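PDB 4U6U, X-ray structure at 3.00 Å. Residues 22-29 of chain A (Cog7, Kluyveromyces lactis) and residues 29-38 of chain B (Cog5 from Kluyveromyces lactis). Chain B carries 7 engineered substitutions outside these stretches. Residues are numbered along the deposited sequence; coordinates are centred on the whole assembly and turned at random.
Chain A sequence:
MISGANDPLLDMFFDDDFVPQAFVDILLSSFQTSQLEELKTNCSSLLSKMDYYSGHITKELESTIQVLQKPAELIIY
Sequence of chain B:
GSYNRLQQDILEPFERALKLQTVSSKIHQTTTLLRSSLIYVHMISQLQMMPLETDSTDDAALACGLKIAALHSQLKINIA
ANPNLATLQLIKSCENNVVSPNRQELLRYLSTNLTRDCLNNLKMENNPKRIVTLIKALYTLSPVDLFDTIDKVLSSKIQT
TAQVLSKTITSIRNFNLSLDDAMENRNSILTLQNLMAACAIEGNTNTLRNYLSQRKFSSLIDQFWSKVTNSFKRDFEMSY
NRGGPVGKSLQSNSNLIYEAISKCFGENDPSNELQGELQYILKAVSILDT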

# COMPACT_ATOMS: atom_id res chain seq x y z
N ALA A 22 -14.93 26.32 10.51
CA ALA A 22 -14.36 27.52 9.92
C ALA A 22 -13.28 28.11 10.80
O ALA A 22 -12.22 28.48 10.31
N PHE A 23 -13.56 28.17 12.10
CA PHE A 23 -12.67 28.86 13.03
C PHE A 23 -11.29 28.23 13.11
O PHE A 23 -10.28 28.94 13.07
N VAL A 24 -11.27 26.91 13.26
CA VAL A 24 -10.03 26.16 13.39
C VAL A 24 -9.23 26.30 12.10
O VAL A 24 -7.99 26.36 12.11
N ASP A 25 -9.95 26.34 10.98
CA ASP A 25 -9.33 26.42 9.68
C ASP A 25 -8.51 27.70 9.54
O ASP A 25 -7.37 27.67 9.08
N ILE A 26 -9.09 28.83 9.94
CA ILE A 26 -8.41 30.12 9.78
C ILE A 26 -7.24 30.15 10.77
O ILE A 26 -6.19 30.72 10.49
N LEU A 27 -7.43 29.52 11.92
CA LEU A 27 -6.45 29.58 12.99
C LEU A 27 -5.14 28.90 12.63
O LEU A 27 -4.08 29.55 12.59
N LEU A 28 -5.22 27.61 12.32
CA LEU A 28 -4.05 26.80 12.02
C LEU A 28 -3.20 27.38 10.88
O LEU A 28 -1.98 27.19 10.85
N SER A 29 -3.86 28.08 9.96
CA SER A 29 -3.17 28.80 8.89
C SER A 29 -2.37 29.98 9.43
O SER A 29 -2.87 31.10 9.46
N GLN B 29 -17.28 21.10 19.63
CA GLN B 29 -16.88 20.77 18.26
C GLN B 29 -15.54 21.42 17.98
O GLN B 29 -14.65 20.81 17.38
N THR B 30 -15.41 22.67 18.43
CA THR B 30 -14.18 23.41 18.23
C THR B 30 -13.08 22.70 18.98
O THR B 30 -11.98 22.49 18.48
N THR B 31 -13.40 22.28 20.19
CA THR B 31 -12.40 21.61 20.99
C THR B 31 -11.97 20.30 20.33
O THR B 31 -10.77 20.08 20.16
N THR B 32 -12.94 19.50 19.90
CA THR B 32 -12.63 18.18 19.39
C THR B 32 -11.77 18.30 18.14
O THR B 32 -10.75 17.63 18.00
N LEU B 33 -12.23 19.14 17.22
CA LEU B 33 -11.54 19.34 15.97
C LEU B 33 -10.10 19.80 16.22
O LEU B 33 -9.13 19.23 15.68
N LEU B 34 -9.96 20.79 17.08
CA LEU B 34 -8.65 21.34 17.40
C LEU B 34 -7.72 20.26 17.99
O LEU B 34 -6.54 20.20 17.67
N ARG B 35 -8.27 19.39 18.83
CA ARG B 35 -7.46 18.33 19.38
C ARG B 35 -7.11 17.28 18.33
O ARG B 35 -5.98 16.79 18.33
N SER B 36 -8.06 16.92 17.46
CA SER B 36 -7.76 16.02 16.33
C SER B 36 -6.54 16.56 15.58
O SER B 36 -5.59 15.83 15.30
N SER B 37 -6.57 17.87 15.32
CA SER B 37 -5.46 18.52 14.63
C SER B 37 -4.16 18.40 15.42
O SER B 37 -3.10 18.09 14.87
N LEU B 38 -4.28 18.64 16.72
CA LEU B 38 -3.13 18.64 17.59
C LEU B 38 -2.44 17.28 17.56
O LEU B 38 -1.25 17.18 17.23

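When two helices meet at a modest angle, a single side chain from one often settles into a depression formed by four residues of the other. The pairing of Cog7 with Cog5 offers a compact example: the two helices run in broadly the same direction, inclined by 38°, and their axes approach to 9.8 Å. Along chain A, Ala A22 lies out of reach, and the contact begins with Phe A23. Its CA-to-CB bond points toward chain B, chi1 is t, and ring atom CD2 lies 3.8 Å from CG2 of Thr B30, which approaches the ring obliquely.

Val A24 is the knob. Buried and in the t rotamer, it sits among Thr B30, Leu B33, Leu B34 and Ser B37, where the backbones come near enough for the CA atoms of Val A24 and Leu B34 to be 6.4 Å apart. Its CG1 lies 3.5 Å from CD1 of Leu B33 and 3.7 Å from CD1 of Leu B34, while its CG2 is 4.1 Å from CG2 of Thr B30. Two successive turns form the hole, since residues i, i+3, i+4 and i+7 share a helix face. Ser B37 lines one side of the hole with its OG satisfied within its own helix, donating to the backbone O of Leu B33 at 2.7 Å.

Asp A25 points sideways and Ile A26 is out of reach; neither makes contact. Leu A27, with chi1 t and chi2 p, returns toward chain B, its CD2 4.2 Å from CD1 of Leu B34. The latter leaves its backbone sideways, but its t, p conformation brings its end nearer. Leu A28, with chi1 at -94°, between wells, places CD1 4.0 Å from that same CD1 of Leu B34, and CD2 3.9 Å from OG of Ser B37. No hydrogen bond crosses between the stretches; the contact rests on apolar packing.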

# COMPACT_ATOMS: atom_id res chain seq x y z
CB ALA A 22 -15.43 28.55 9.67
CB PHE A 23 -13.27 28.89 14.44
CG PHE A 23 -12.29 29.36 15.48
CD1 PHE A 23 -12.08 30.71 15.68
CD2 PHE A 23 -11.53 28.46 16.22
CE1 PHE A 23 -11.16 31.16 16.61
CE2 PHE A 23 -10.61 28.90 17.14
CZ PHE A 23 -10.42 30.26 17.34
CB VAL A 24 -10.30 24.67 13.69
CG1 VAL A 24 -9.01 23.93 13.90
CG2 VAL A 24 -11.11 24.54 14.95
CB ASP A 25 -10.40 26.33 8.58
CG ASP A 25 -9.83 25.91 7.24
OD1 ASP A 25 -8.77 25.24 7.22
OD2 ASP A 25 -10.44 26.24 6.20
CB ILE A 26 -9.37 31.36 9.99
CG1 ILE A 26 -9.74 31.53 11.48
CG2 ILE A 26 -10.61 31.22 9.12
CD1 ILE A 26 -10.73 32.67 11.81
CB LEU A 27 -7.04 28.94 14.26
CG LEU A 27 -6.03 28.72 15.39
CD1 LEU A 27 -5.50 30.04 15.87
CD2 LEU A 27 -6.63 27.92 16.55
CB LEU A 28 -4.51 25.40 11.65
CG LEU A 28 -4.58 24.30 12.70
CD1 LEU A 28 -4.63 24.89 14.07
CD2 LEU A 28 -5.77 23.41 12.44
CB SER A 29 -4.18 29.27 7.87
OG SER A 29 -4.83 28.14 7.33
CB GLN B 29 -17.93 21.24 17.25
CG GLN B 29 -19.30 20.64 17.52
CD GLN B 29 -20.39 21.17 16.63
OE1 GLN B 29 -20.17 22.04 15.79
NE2 GLN B 29 -21.61 20.69 16.86
CB THR B 30 -14.31 24.87 18.72
OG1 THR B 30 -15.46 25.47 18.14
CG2 THR B 30 -13.06 25.71 18.35
CB THR B 31 -12.96 21.38 22.37
OG1 THR B 31 -12.42 22.40 23.21
CG2 THR B 31 -12.64 19.93 22.93
CB THR B 32 -13.86 17.39 19.04
OG1 THR B 32 -14.69 17.23 20.20
CG2 THR B 32 -13.46 16.02 18.53
CB LEU B 33 -12.31 20.34 15.11
CG LEU B 33 -12.19 20.32 13.58
CD1 LEU B 33 -11.08 21.24 13.13
CD2 LEU B 33 -11.96 18.89 13.08
CB LEU B 34 -8.82 22.51 18.37
CG LEU B 34 -7.67 23.50 18.45
CD1 LEU B 34 -7.10 23.79 17.08
CD2 LEU B 34 -8.18 24.76 19.09
CB ARG B 35 -8.16 17.67 20.57
CG ARG B 35 -8.13 18.49 21.83
CD ARG B 35 -8.21 17.62 23.07
NE ARG B 35 -7.85 18.43 24.22
CZ ARG B 35 -8.71 19.20 24.87
NH1 ARG B 35 -9.98 19.27 24.48
NH2 ARG B 35 -8.30 19.92 25.91
CB SER B 36 -8.94 15.88 15.35
OG SER B 36 -9.84 14.83 15.69
CB SER B 37 -5.79 20.00 14.41
OG SER B 37 -7.16 20.14 14.13
CB LEU B 38 -3.56 19.00 19.01
CG LEU B 38 -2.78 20.14 19.65
CD1 LEU B 38 -2.23 19.69 20.98
CD2 LEU B 38 -1.64 20.61 18.74